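Local coordinates for protein transcription regulator, Crp family (PDB 4EV0) that activates transcription in a cAMP-dependent manner, binding DNA as a homodimer of the Crp family, at residues L45-K50 with E96-F101; K31-Q36 with A89-D94; D16-Y21 with L106-R111; H8-E13 with P113-N118; L137-A142 with S181-A186. One frame throughout, in Å; residues are numbered along the deposited sequence.

Contact 1 of 5, residues L45-K50 with E96-F101; sequences LVASGK and ELLALF
E96 and S48 meet at the end of an antiparallel strand pair. From E96, CB passes 3.4 Å from S48 OG and also touches the methyl of A47; CG, beside the backbone N and anti to the carbonyl carbon (chi1 -76°), stays near the same hydroxyl. The chain is extended to CD, 3.9 Å from S48 OG, and from there OE2 takes a weak hydrogen bond from that hydroxyl at 3.3 Å. In the backbone, L45 N and O exchange bonds with L98 O and N, both at 2.8 Å, and the two CB atoms of that pair lie on one face of the sheet. On the other, V46 CG2 packs on L97 CD2 at 3.8 Å, next to F74. E96 O is gripped twice, by A47 N at 2.8 Å and by S48 N at 3.3 Å, while E96 N bonds S48 O. With A47 and S48 both facing E96, this is a classic beta bulge, placed where the chain turns a corner at A47, after strand 42-46, in the beta roll of the cyclic nucleotide-binding domain.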
# COMPACT_ATOMS: atom_id res chain seq x y z
N LEU B 45 9.82 -1.75 -21.95
CA LEU B 45 9.47 -0.34 -22.12
C LEU B 45 8.39 -0.28 -23.20
O LEU B 45 8.43 -1.04 -24.16
CB LEU B 45 10.69 0.44 -22.59
CG LEU B 45 11.39 1.39 -21.62
CD1 LEU B 45 11.09 1.04 -20.16
CD2 LEU B 45 12.88 1.37 -21.88
N VAL B 46 7.43 0.63 -23.04
CA VAL B 46 6.43 0.84 -24.08
C VAL B 46 6.94 1.89 -25.07
O VAL B 46 7.18 3.04 -24.70
CB VAL B 46 5.08 1.30 -23.49
CG1 VAL B 46 4.15 1.77 -24.61
CG2 VAL B 46 4.45 0.18 -22.68
N ALA B 47 7.13 1.47 -26.32
CA ALA B 47 7.54 2.39 -27.37
C ALA B 47 6.32 3.12 -27.98
O ALA B 47 6.37 4.31 -28.27
CB ALA B 47 8.30 1.66 -28.44
N SER B 48 5.23 2.37 -28.16
CA SER B 48 3.98 2.94 -28.66
C SER B 48 2.82 2.03 -28.26
O SER B 48 3.01 0.83 -28.10
CB SER B 48 4.03 3.06 -30.18
OG SER B 48 3.90 1.78 -30.77
N GLY B 49 1.63 2.61 -28.12
CA GLY B 49 0.45 1.84 -27.76
C GLY B 49 0.08 2.02 -26.30
O GLY B 49 0.45 3.02 -25.67
N LYS B 50 -0.64 1.05 -25.75
CA LYS B 50 -1.12 1.13 -24.38
C LYS B 50 -1.22 -0.26 -23.76
O LYS B 50 -1.73 -1.21 -24.38
CB LYS B 50 -2.49 1.83 -24.35
CG LYS B 50 -3.00 2.17 -22.96
CD LYS B 50 -4.34 2.96 -23.02
CE LYS B 50 -4.12 4.43 -23.38
NZ LYS B 50 -5.29 5.02 -24.10
N GLU B 96 3.95 -1.45 -29.44
CA GLU B 96 5.36 -1.78 -29.62
C GLU B 96 6.07 -1.74 -28.29
O GLU B 96 6.03 -0.75 -27.56
CB GLU B 96 6.03 -0.82 -30.60
CG GLU B 96 5.67 -1.10 -32.05
CD GLU B 96 6.45 -0.22 -33.01
OE1 GLU B 96 7.17 -0.78 -33.87
OE2 GLU B 96 6.35 1.02 -32.89
N LEU B 97 6.71 -2.86 -27.97
CA LEU B 97 7.43 -3.03 -26.72
C LEU B 97 8.92 -3.17 -26.97
O LEU B 97 9.34 -3.91 -27.87
CB LEU B 97 6.92 -4.28 -25.99
CG LEU B 97 5.47 -4.23 -25.51
CD1 LEU B 97 5.12 -5.50 -24.76
CD2 LEU B 97 5.22 -3.00 -24.63
N LEU B 98 9.73 -2.47 -26.18
CA LEU B 98 11.16 -2.70 -26.18
C LEU B 98 11.50 -3.58 -24.99
O LEU B 98 11.31 -3.18 -23.84
CB LEU B 98 11.93 -1.38 -26.13
CG LEU B 98 11.92 -0.51 -27.38
CD1 LEU B 98 12.50 0.86 -27.07
CD2 LEU B 98 12.70 -1.17 -28.53
N ALA B 99 11.97 -4.79 -25.27
CA ALA B 99 12.20 -5.78 -24.23
C ALA B 99 13.67 -5.88 -23.83
O ALA B 99 14.57 -5.88 -24.69
CB ALA B 99 11.69 -7.13 -24.67
N LEU B 100 13.91 -5.98 -22.53
CA LEU B 100 15.27 -6.18 -22.06
C LEU B 100 15.37 -7.48 -21.27
O LEU B 100 14.76 -7.62 -20.20
CB LEU B 100 15.71 -4.98 -21.23
CG LEU B 100 17.04 -5.12 -20.51
CD1 LEU B 100 18.17 -5.27 -21.51
CD2 LEU B 100 17.23 -3.90 -19.61
N PHE B 101 16.11 -8.44 -21.80
CA PHE B 101 16.21 -9.74 -21.15
C PHE B 101 17.20 -9.70 -20.00
O PHE B 101 17.95 -8.74 -19.86
CB PHE B 101 16.48 -10.83 -22.17
CG PHE B 101 15.28 -11.13 -23.02
CD1 PHE B 101 14.94 -10.30 -24.08
CD2 PHE B 101 14.44 -12.19 -22.72
CE1 PHE B 101 13.80 -10.54 -24.85
CE2 PHE B 101 13.30 -12.44 -23.49
CZ PHE B 101 12.98 -11.61 -24.56

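Contact 2 of 5, residues K31-Q36 with A89-D94; sequences KPIFYQ and AVAVED. With CMP (adenosine-3',5'-cyclic-monophosphate), chain G.
A classic beta bulge in the cAMP-binding beta roll sets I33 and F34 together opposite A89. A89 O accepts a bond from I33 N at 2.7 Å and a weak one from F34 N at 3.3 Å, while A89 N donates to F34 O; farther along, A91 N reaches K31 O at 2.9 Å. The tip of I33 lies against the opposite backbone, CD1 3.3 Å from A91 N. F34 carries the link to the ligand. The CB of A89 lies over one face of its ring, offset toward the rim, a CH-pi contact 4.0 Å from the centroid. The ring atom CE1 approaches O5' of the bound cAMP at 3.5 Å, and R85, a cAMP-binding residue, makes a cation-pi contact with the same ring. An alanine in place of F34 would probably open a gap beside the nucleotide's O5' and leave R85 without its aromatic partner. Strand 32-34 lies at one edge of its sheet, with strand 88-91 between it and strand 51-57; I33 packs on V51 and A89 on L53, while Y27 of strand 23-27 touches both I33 and A91.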
# COMPACT_ATOMS: atom_id res chain seq x y z
N LYS B 31 -4.12 -8.50 -27.41
CA LYS B 31 -3.25 -9.66 -27.19
C LYS B 31 -2.61 -9.60 -25.81
O LYS B 31 -2.13 -8.55 -25.38
CB LYS B 31 -2.17 -9.78 -28.27
CG LYS B 31 -2.65 -10.38 -29.59
CD LYS B 31 -2.33 -11.89 -29.73
CE LYS B 31 -2.98 -12.45 -31.01
NZ LYS B 31 -2.74 -13.91 -31.27
N PRO B 32 -2.62 -10.74 -25.10
CA PRO B 32 -1.93 -10.88 -23.82
C PRO B 32 -0.43 -10.82 -24.05
O PRO B 32 0.07 -11.45 -24.98
CB PRO B 32 -2.34 -12.28 -23.34
CG PRO B 32 -3.54 -12.63 -24.15
CD PRO B 32 -3.35 -11.97 -25.47
N ILE B 33 0.27 -10.06 -23.21
CA ILE B 33 1.71 -9.97 -23.30
C ILE B 33 2.30 -11.09 -22.43
O ILE B 33 3.09 -11.91 -22.92
CB ILE B 33 2.18 -8.57 -22.91
CG1 ILE B 33 1.57 -7.54 -23.86
CG2 ILE B 33 3.68 -8.48 -22.93
CD1 ILE B 33 0.99 -6.32 -23.16
N PHE B 34 1.87 -11.13 -21.17
CA PHE B 34 2.09 -12.29 -20.30
C PHE B 34 1.01 -12.34 -19.22
O PHE B 34 0.22 -11.40 -19.06
CB PHE B 34 3.50 -12.29 -19.68
CG PHE B 34 3.83 -11.04 -18.90
CD1 PHE B 34 3.26 -10.80 -17.65
CD2 PHE B 34 4.72 -10.10 -19.41
CE1 PHE B 34 3.56 -9.66 -16.94
CE2 PHE B 34 5.02 -8.94 -18.69
CZ PHE B 34 4.45 -8.72 -17.47
N TYR B 35 1.01 -13.44 -18.46
CA TYR B 35 0.04 -13.66 -17.39
C TYR B 35 0.69 -13.72 -16.02
O TYR B 35 1.87 -14.03 -15.89
CB TYR B 35 -0.72 -14.96 -17.64
CG TYR B 35 -1.72 -14.87 -18.77
CD1 TYR B 35 -2.52 -13.74 -18.93
CD2 TYR B 35 -1.87 -15.91 -19.67
CE1 TYR B 35 -3.44 -13.66 -19.96
CE2 TYR B 35 -2.79 -15.84 -20.71
CZ TYR B 35 -3.58 -14.71 -20.85
OH TYR B 35 -4.50 -14.63 -21.87
N GLN B 36 -0.11 -13.42 -14.99
CA GLN B 36 0.29 -13.58 -13.60
C GLN B 36 0.60 -15.06 -13.38
O GLN B 36 -0.16 -15.92 -13.82
CB GLN B 36 -0.85 -13.12 -12.67
CG GLN B 36 -0.51 -13.08 -11.17
CD GLN B 36 -1.68 -12.53 -10.32
OE1 GLN B 36 -2.63 -11.94 -10.85
NE2 GLN B 36 -1.61 -12.73 -8.99
N ALA B 89 -0.37 -8.79 -18.02
CA ALA B 89 -0.22 -7.61 -18.87
C ALA B 89 -0.84 -7.84 -20.25
O ALA B 89 -0.47 -8.80 -20.95
CB ALA B 89 1.24 -7.24 -19.01
N VAL B 90 -1.76 -6.97 -20.64
CA VAL B 90 -2.45 -7.10 -21.93
C VAL B 90 -2.35 -5.80 -22.74
O VAL B 90 -2.40 -4.70 -22.18
CB VAL B 90 -3.93 -7.50 -21.73
CG1 VAL B 90 -4.68 -6.41 -21.01
CG2 VAL B 90 -4.59 -7.81 -23.07
N ALA B 91 -2.19 -5.93 -24.05
CA ALA B 91 -2.16 -4.77 -24.92
C ALA B 91 -3.59 -4.31 -25.14
O ALA B 91 -4.44 -5.13 -25.51
CB ALA B 91 -1.50 -5.13 -26.25
N VAL B 92 -3.88 -3.04 -24.89
CA VAL B 92 -5.21 -2.52 -25.18
C VAL B 92 -5.23 -1.70 -26.49
O VAL B 92 -6.29 -1.35 -27.00
CB VAL B 92 -5.84 -1.74 -23.99
CG1 VAL B 92 -5.31 -2.26 -22.67
CG2 VAL B 92 -5.61 -0.24 -24.11
N GLU B 93 -4.04 -1.41 -27.01
CA GLU B 93 -3.88 -0.86 -28.35
C GLU B 93 -2.86 -1.72 -29.09
O GLU B 93 -2.23 -2.57 -28.47
CB GLU B 93 -3.39 0.59 -28.31
CG GLU B 93 -4.38 1.58 -27.75
CD GLU B 93 -3.78 2.96 -27.58
OE1 GLU B 93 -2.66 3.19 -28.09
OE2 GLU B 93 -4.43 3.82 -26.94
N ASP B 94 -2.71 -1.52 -30.40
CA ASP B 94 -1.58 -2.09 -31.11
C ASP B 94 -0.35 -1.50 -30.44
O ASP B 94 -0.21 -0.27 -30.34
CB ASP B 94 -1.59 -1.71 -32.60
CG ASP B 94 -2.53 -2.59 -33.43
OD1 ASP B 94 -3.36 -3.34 -32.87
OD2 ASP B 94 -2.44 -2.52 -34.68
P CMP G . 6.48 -8.48 -13.06
O1P CMP G . 7.66 -9.03 -13.81
O2P CMP G . 6.23 -8.96 -11.65
O5' CMP G . 5.14 -8.64 -13.94
C5' CMP G . 4.01 -7.79 -13.73
C4' CMP G . 4.49 -6.39 -13.56
O4' CMP G . 3.45 -5.51 -13.08
C3' CMP G . 5.54 -6.23 -12.51
O3' CMP G . 6.75 -6.87 -12.87
C2' CMP G . 5.59 -4.72 -12.37
O2' CMP G . 6.23 -4.13 -13.49
C1' CMP G . 4.09 -4.40 -12.46
N9 CMP G . 3.51 -4.22 -11.12
C8 CMP G . 3.43 -5.12 -10.13
N7 CMP G . 2.85 -4.55 -9.04
C5 CMP G . 2.56 -3.27 -9.34
C6 CMP G . 1.92 -2.12 -8.65
N6 CMP G . 1.48 -2.24 -7.36
N1 CMP G . 1.81 -0.95 -9.34
C2 CMP G . 2.25 -0.82 -10.61
N3 CMP G . 2.82 -1.84 -11.30
C4 CMP G . 3.00 -3.05 -10.72

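Contact 3 of 5, residues D16-Y21 with L106-R111; sequences DLALSY and LALIRR
A107 meets the ring of Y21 first, its CB 4.2 Å from CE2. L108 follows and makes the main contact: its CB stands over the centre of the Y21 ring, 3.9 Å from the centroid and 9° off the normal, a CH-pi contact. Its CG is anti to the backbone N (chi1 171°), and beyond it CD1 continues over the same face to within 3.7 Å of Y21 CE1. That methyl also touches A18 CB and L17 CD2, both at 4.2 Å. Helix 12-19 and helix 102-111 are thereby joined at one end of the beta roll, the helical flank characteristic of the cyclic nucleotide-binding fold; A18 is backed by F7, and Y21 rests on L100 of strand 95-101. I109 turns from this interface to pack on H117 of the second subunit. R111 comes last, its chain bent at chi2 and chi3. L17 CD1 lies over one face of its guanidinium, toward the rim, with L17 CG 3.8 Å from NH2. The guanidinium passes the tip of Y21 with NE 3.9 Å from OH, its plane turned 61° from the ring.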
# COMPACT_ATOMS: atom_id res chain seq x y z
N ASP B 16 21.30 6.29 -25.75
CA ASP B 16 21.48 5.53 -26.98
C ASP B 16 22.17 4.20 -26.68
O ASP B 16 21.77 3.15 -27.18
CB ASP B 16 22.31 6.35 -27.97
CG ASP B 16 21.68 7.70 -28.28
OD1 ASP B 16 20.45 7.84 -28.11
OD2 ASP B 16 22.42 8.62 -28.70
N LEU B 17 23.19 4.27 -25.84
CA LEU B 17 23.92 3.09 -25.41
C LEU B 17 22.99 2.07 -24.76
O LEU B 17 23.00 0.89 -25.11
CB LEU B 17 25.03 3.53 -24.43
CG LEU B 17 26.15 2.61 -23.95
CD1 LEU B 17 27.26 3.47 -23.34
CD2 LEU B 17 25.66 1.60 -22.92
N ALA B 18 22.18 2.54 -23.81
CA ALA B 18 21.25 1.67 -23.10
C ALA B 18 20.22 1.01 -24.03
O ALA B 18 19.98 -0.20 -23.96
CB ALA B 18 20.58 2.43 -21.96
N LEU B 19 19.63 1.80 -24.93
CA LEU B 19 18.61 1.30 -25.84
C LEU B 19 19.08 0.16 -26.75
O LEU B 19 18.26 -0.60 -27.27
CB LEU B 19 18.06 2.45 -26.69
CG LEU B 19 17.12 3.36 -25.90
CD1 LEU B 19 16.71 4.57 -26.72
CD2 LEU B 19 15.91 2.56 -25.45
N SER B 20 20.40 0.04 -26.92
CA SER B 20 20.97 -0.92 -27.87
C SER B 20 20.93 -2.36 -27.34
O SER B 20 21.15 -3.31 -28.09
CB SER B 20 22.41 -0.54 -28.26
OG SER B 20 23.34 -0.77 -27.22
N TYR B 21 20.64 -2.50 -26.04
CA TYR B 21 20.51 -3.82 -25.42
C TYR B 21 19.09 -4.41 -25.58
O TYR B 21 18.84 -5.59 -25.27
CB TYR B 21 20.90 -3.73 -23.94
CG TYR B 21 22.39 -3.54 -23.69
CD1 TYR B 21 22.99 -2.29 -23.85
CD2 TYR B 21 23.18 -4.59 -23.24
CE1 TYR B 21 24.34 -2.10 -23.60
CE2 TYR B 21 24.54 -4.41 -22.99
CZ TYR B 21 25.11 -3.17 -23.18
OH TYR B 21 26.46 -3.00 -22.93
N LEU B 106 21.98 -7.55 -17.21
CA LEU B 106 23.17 -7.77 -16.38
C LEU B 106 24.44 -7.16 -16.98
O LEU B 106 25.31 -6.66 -16.26
CB LEU B 106 23.38 -9.27 -16.13
CG LEU B 106 22.39 -9.88 -15.14
CD1 LEU B 106 22.72 -11.34 -14.88
CD2 LEU B 106 22.40 -9.09 -13.85
N ALA B 107 24.56 -7.23 -18.29
CA ALA B 107 25.71 -6.64 -18.95
C ALA B 107 25.55 -5.12 -19.04
O ALA B 107 26.54 -4.38 -19.00
CB ALA B 107 25.95 -7.27 -20.33
N LEU B 108 24.31 -4.65 -19.16
CA LEU B 108 24.05 -3.21 -19.27
C LEU B 108 24.39 -2.42 -17.99
O LEU B 108 25.03 -1.37 -18.05
CB LEU B 108 22.61 -2.93 -19.68
CG LEU B 108 22.18 -1.46 -19.60
CD1 LEU B 108 23.06 -0.59 -20.50
CD2 LEU B 108 20.70 -1.28 -19.95
N ILE B 109 23.95 -2.91 -16.84
CA ILE B 109 24.18 -2.17 -15.59
C ILE B 109 25.66 -2.11 -15.24
O ILE B 109 26.09 -1.21 -14.53
CB ILE B 109 23.34 -2.71 -14.41
CG1 ILE B 109 23.77 -4.12 -14.03
CG2 ILE B 109 21.86 -2.67 -14.75
CD1 ILE B 109 23.17 -4.60 -12.74
N ARG B 110 26.44 -3.06 -15.77
CA ARG B 110 27.90 -3.05 -15.59
C ARG B 110 28.53 -1.85 -16.28
O ARG B 110 29.56 -1.34 -15.84
CB ARG B 110 28.53 -4.34 -16.10
CG ARG B 110 28.44 -5.50 -15.13
CD ARG B 110 29.24 -6.71 -15.63
NE ARG B 110 29.78 -7.47 -14.50
CZ ARG B 110 30.84 -8.27 -14.57
NH1 ARG B 110 31.47 -8.44 -15.72
NH2 ARG B 110 31.25 -8.91 -13.48
N ARG B 111 27.91 -1.42 -17.37
CA ARG B 111 28.30 -0.19 -18.04
C ARG B 111 27.56 1.05 -17.50
O ARG B 111 28.16 2.12 -17.41
CB ARG B 111 28.13 -0.31 -19.57
CG ARG B 111 29.28 -1.05 -20.25
CD ARG B 111 29.95 -0.20 -21.33
NE ARG B 111 29.20 -0.25 -22.58
CZ ARG B 111 29.64 0.22 -23.75
NH1 ARG B 111 30.84 0.79 -23.83
NH2 ARG B 111 28.88 0.13 -24.83

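Contact 4 of 5, residues H8-E13 with P113-N118; sequences HGLAPE and PLVAHN. With SO4 (sulfate ion), chain H.
H8 and N118 are joined by the one hydrogen bond that crosses between segments 8-13 and 113-118. N118 ND2 donates to H8 O at 2.8 Å and 168°, meeting a lone pair in the carbonyl plane, with the acceptor also nearly in the plane of the amide. ND2 donates again to L6 O. A leucine in place of N118 would probably leave the carbonyls of H8 and L6 without this shared donor. The van der Waals contacts centre on L114, whose CD2 comes within 3.5 Å of H8 O and 3.7 Å of G9 C; its apolar partner is L10 CD2, at 3.9 Å. The ionic element is a sulfate, probably from the crystallisation liquor: its O4 accepts from L114 N at 3.0 Å, and R110 NE of the second subunit binds the same ion. The chemistry implies a buried amide pinning the N-terminal loop to helix 114-135, beside a spot at the subunit boundary that can hold an anion, at least in this crystal.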
# COMPACT_ATOMS: atom_id res chain seq x y z
N HIS B 8 16.62 8.31 -16.47
CA HIS B 8 16.88 9.55 -15.74
C HIS B 8 18.35 9.67 -15.30
O HIS B 8 18.92 8.73 -14.74
CB HIS B 8 15.94 9.66 -14.54
CG HIS B 8 15.97 11.00 -13.87
ND1 HIS B 8 16.93 11.35 -12.95
CD2 HIS B 8 15.16 12.08 -14.00
CE1 HIS B 8 16.71 12.59 -12.53
NE2 HIS B 8 15.64 13.05 -13.15
N GLY B 9 18.97 10.81 -15.59
CA GLY B 9 20.35 11.05 -15.20
C GLY B 9 21.39 10.76 -16.26
O GLY B 9 22.55 11.18 -16.13
N LEU B 10 20.99 10.04 -17.31
CA LEU B 10 21.94 9.65 -18.34
C LEU B 10 22.08 10.71 -19.44
O LEU B 10 21.09 11.30 -19.89
CB LEU B 10 21.51 8.33 -18.99
CG LEU B 10 21.28 7.09 -18.14
CD1 LEU B 10 20.73 6.00 -19.09
CD2 LEU B 10 22.56 6.63 -17.43
N ALA B 11 23.31 10.93 -19.87
CA ALA B 11 23.58 11.72 -21.07
C ALA B 11 22.89 11.12 -22.32
O ALA B 11 22.55 9.93 -22.34
CB ALA B 11 25.09 11.85 -21.27
N PRO B 12 22.65 11.95 -23.36
CA PRO B 12 22.00 11.50 -24.61
C PRO B 12 22.67 10.28 -25.26
O PRO B 12 21.96 9.38 -25.72
CB PRO B 12 22.15 12.72 -25.52
CG PRO B 12 22.14 13.89 -24.57
CD PRO B 12 22.88 13.41 -23.35
N GLU B 13 24.00 10.28 -25.26
CA GLU B 13 24.81 9.16 -25.78
C GLU B 13 24.59 7.90 -24.95
O GLU B 13 24.60 6.78 -25.48
CB GLU B 13 26.31 9.52 -25.74
CG GLU B 13 26.77 10.63 -26.68
CD GLU B 13 26.53 12.04 -26.14
OE1 GLU B 13 25.88 12.20 -25.08
OE2 GLU B 13 26.99 13.00 -26.78
N PRO B 113 25.38 1.68 -14.16
CA PRO B 113 24.76 1.32 -12.88
C PRO B 113 23.50 2.13 -12.61
O PRO B 113 22.57 1.67 -11.94
CB PRO B 113 25.85 1.68 -11.85
CG PRO B 113 27.12 1.73 -12.59
CD PRO B 113 26.77 2.16 -14.00
N LEU B 114 23.48 3.35 -13.14
CA LEU B 114 22.37 4.26 -12.92
C LEU B 114 21.04 3.68 -13.42
O LEU B 114 19.94 4.15 -13.03
CB LEU B 114 22.66 5.61 -13.56
CG LEU B 114 21.89 6.81 -13.01
CD1 LEU B 114 22.15 6.99 -11.50
CD2 LEU B 114 22.23 8.08 -13.79
N VAL B 115 21.12 2.66 -14.28
CA VAL B 115 19.93 1.95 -14.75
C VAL B 115 19.37 1.07 -13.65
O VAL B 115 18.16 1.02 -13.45
CB VAL B 115 20.22 1.08 -15.99
CG1 VAL B 115 18.99 0.24 -16.33
CG2 VAL B 115 20.63 1.95 -17.16
N ALA B 116 20.25 0.38 -12.94
CA ALA B 116 19.81 -0.44 -11.82
C ALA B 116 19.21 0.45 -10.74
O ALA B 116 18.16 0.14 -10.18
CB ALA B 116 20.97 -1.25 -11.26
N HIS B 117 19.89 1.56 -10.44
CA HIS B 117 19.39 2.51 -9.44
C HIS B 117 18.04 3.07 -9.83
O HIS B 117 17.16 3.23 -8.98
CB HIS B 117 20.35 3.66 -9.23
CG HIS B 117 19.71 4.86 -8.60
ND1 HIS B 117 19.60 5.02 -7.23
CD2 HIS B 117 19.13 5.95 -9.16
CE1 HIS B 117 18.99 6.16 -6.98
NE2 HIS B 117 18.70 6.75 -8.13
N ASN B 118 17.87 3.38 -11.12
CA ASN B 118 16.60 3.92 -11.59
C ASN B 118 15.45 2.93 -11.44
O ASN B 118 14.32 3.35 -11.18
CB ASN B 118 16.71 4.44 -13.03
CG ASN B 118 17.35 5.81 -13.10
OD1 ASN B 118 17.31 6.58 -12.13
ND2 ASN B 118 17.94 6.12 -14.23
S SO4 H . 26.24 5.97 -14.96
O1 SO4 H . 27.53 5.58 -15.53
O2 SO4 H . 26.47 6.43 -13.58
O3 SO4 H . 25.64 7.05 -15.73
O4 SO4 H . 25.36 4.81 -14.95

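Contact 5 of 5, residues L137-A142 with S181-A186; sequences LSFEEA and SRVLHA
F139, directly after the N-cap residue S138, leads helix 139-154 into the contact. Its chi1 of 171° sets CG anti to the backbone N; the ring lies against helix 177-189. The tip atom CZ reaches A186 CB at 4.0 Å, and this methyl lies at the ring edge, close to its plane. CE1 comes 4.3 Å from V183 CG2. Toward R182, CD1 sits over one face of the guanidinium, 3.8 Å from NH2, with the two planes 37° apart; the arginine chain is bent at chi3. E141, three residues on from the cap, has its N weakly bonded to S138 OG and packs on R145 of the second subunit. A142 closes the walk: its CB points toward the other helix and meets V183 CG2 at 4.3 Å, and its carbonyl carbon lies 4.1 Å from the same methyl. No hydrogen bond links the segments. Helix 177-189 forms the second helix of the predicted helix-turn-helix motif. V183 continues onto V146 of helix 139-154, while L184 touches L150 of that helix and L169 of helix 166-173.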
# COMPACT_ATOMS: atom_id res chain seq x y z
N LEU B 137 -9.78 6.23 1.80
CA LEU B 137 -11.21 6.02 2.06
C LEU B 137 -12.01 7.21 1.50
O LEU B 137 -11.57 8.36 1.62
CB LEU B 137 -11.47 5.90 3.56
CG LEU B 137 -12.91 5.82 4.09
CD1 LEU B 137 -13.60 4.50 3.71
CD2 LEU B 137 -12.95 6.03 5.60
N SER B 138 -13.17 6.93 0.89
CA SER B 138 -14.02 7.97 0.30
C SER B 138 -14.51 8.96 1.36
O SER B 138 -14.65 8.61 2.53
CB SER B 138 -15.22 7.36 -0.42
OG SER B 138 -16.09 6.69 0.48
N PHE B 139 -14.77 10.20 0.94
CA PHE B 139 -15.28 11.20 1.86
C PHE B 139 -16.59 10.73 2.47
O PHE B 139 -16.82 10.88 3.67
CB PHE B 139 -15.50 12.54 1.16
CG PHE B 139 -16.22 13.55 2.02
CD1 PHE B 139 -15.51 14.37 2.88
CD2 PHE B 139 -17.60 13.66 1.97
CE1 PHE B 139 -16.17 15.29 3.67
CE2 PHE B 139 -18.27 14.59 2.77
CZ PHE B 139 -17.55 15.40 3.61
N GLU B 140 -17.45 10.19 1.62
CA GLU B 140 -18.77 9.76 2.03
C GLU B 140 -18.76 8.77 3.20
O GLU B 140 -19.48 8.95 4.19
CB GLU B 140 -19.50 9.15 0.83
CG GLU B 140 -20.79 8.44 1.17
CD GLU B 140 -21.25 7.50 0.05
OE1 GLU B 140 -20.38 6.99 -0.71
OE2 GLU B 140 -22.48 7.25 -0.05
N GLU B 141 -17.96 7.71 3.08
CA GLU B 141 -17.85 6.71 4.13
C GLU B 141 -17.13 7.27 5.37
O GLU B 141 -17.48 6.94 6.52
CB GLU B 141 -17.11 5.49 3.61
CG GLU B 141 -17.82 4.74 2.52
CD GLU B 141 -16.88 3.82 1.74
OE1 GLU B 141 -17.06 2.59 1.83
OE2 GLU B 141 -15.96 4.34 1.07
N ALA B 142 -16.14 8.13 5.13
CA ALA B 142 -15.50 8.85 6.22
C ALA B 142 -16.57 9.60 7.04
O ALA B 142 -16.55 9.57 8.26
CB ALA B 142 -14.41 9.80 5.69
N SER B 181 -11.28 16.52 10.57
CA SER B 181 -11.51 17.96 10.52
C SER B 181 -12.34 18.31 9.30
O SER B 181 -13.26 19.12 9.38
CB SER B 181 -10.20 18.76 10.52
OG SER B 181 -9.46 18.52 11.71
N ARG B 182 -12.03 17.67 8.18
CA ARG B 182 -12.81 17.87 6.96
C ARG B 182 -14.28 17.51 7.17
O ARG B 182 -15.17 18.26 6.79
CB ARG B 182 -12.23 17.03 5.81
CG ARG B 182 -10.88 17.49 5.30
CD ARG B 182 -10.40 16.61 4.13
NE ARG B 182 -11.37 16.60 3.03
CZ ARG B 182 -11.45 15.63 2.11
NH1 ARG B 182 -10.63 14.59 2.18
NH2 ARG B 182 -12.36 15.71 1.14
N VAL B 183 -14.51 16.36 7.79
CA VAL B 183 -15.87 15.91 8.08
C VAL B 183 -16.60 16.81 9.07
O VAL B 183 -17.76 17.16 8.87
CB VAL B 183 -15.89 14.46 8.61
CG1 VAL B 183 -17.28 14.11 9.16
CG2 VAL B 183 -15.48 13.49 7.51
N LEU B 184 -15.90 17.19 10.14
CA LEU B 184 -16.49 18.08 11.14
C LEU B 184 -16.85 19.44 10.56
O LEU B 184 -17.87 20.02 10.93
CB LEU B 184 -15.54 18.24 12.32
CG LEU B 184 -15.51 17.05 13.28
CD1 LEU B 184 -14.45 17.27 14.34
CD2 LEU B 184 -16.90 16.87 13.90
N HIS B 185 -16.04 19.94 9.65
CA HIS B 185 -16.37 21.22 9.03
C HIS B 185 -17.61 21.11 8.14
O HIS B 185 -18.47 22.00 8.15
CB HIS B 185 -15.16 21.84 8.33
CG HIS B 185 -14.16 22.42 9.30
ND1 HIS B 185 -14.44 23.53 10.07
CD2 HIS B 185 -12.92 22.02 9.64
CE1 HIS B 185 -13.39 23.80 10.84
NE2 HIS B 185 -12.46 22.90 10.60
N ALA B 186 -17.74 20.00 7.42
CA ALA B 186 -18.96 19.71 6.66
C ALA B 186 -20.18 19.51 7.58
O ALA B 186 -21.27 20.00 7.28
CB ALA B 186 -18.77 18.52 5.75

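Contacts 1 and 2 belong to the beta roll and rely on backbone hydrogen bonds, each with a classic bulge; they meet through a salt bridge from K50 to E93 and through L97 packing on I33. Of the five, contact 2 alone reaches the nucleotide. Contacts 3 and 4 touch each other through I109 and L108 against A116 and V115, and both adjoin the second subunit; contact 3 is mostly apolar and aromatic, with R111 at its rim and no hydrogen bond across it, whereas contact 4 adds a buried amide bond. Contact 5 stands apart in the DNA-binding domain. None is fully buried: L45, A89, L108, N118 and V183 lie inside, E96, K31, R111, H8 and F139 at the surface.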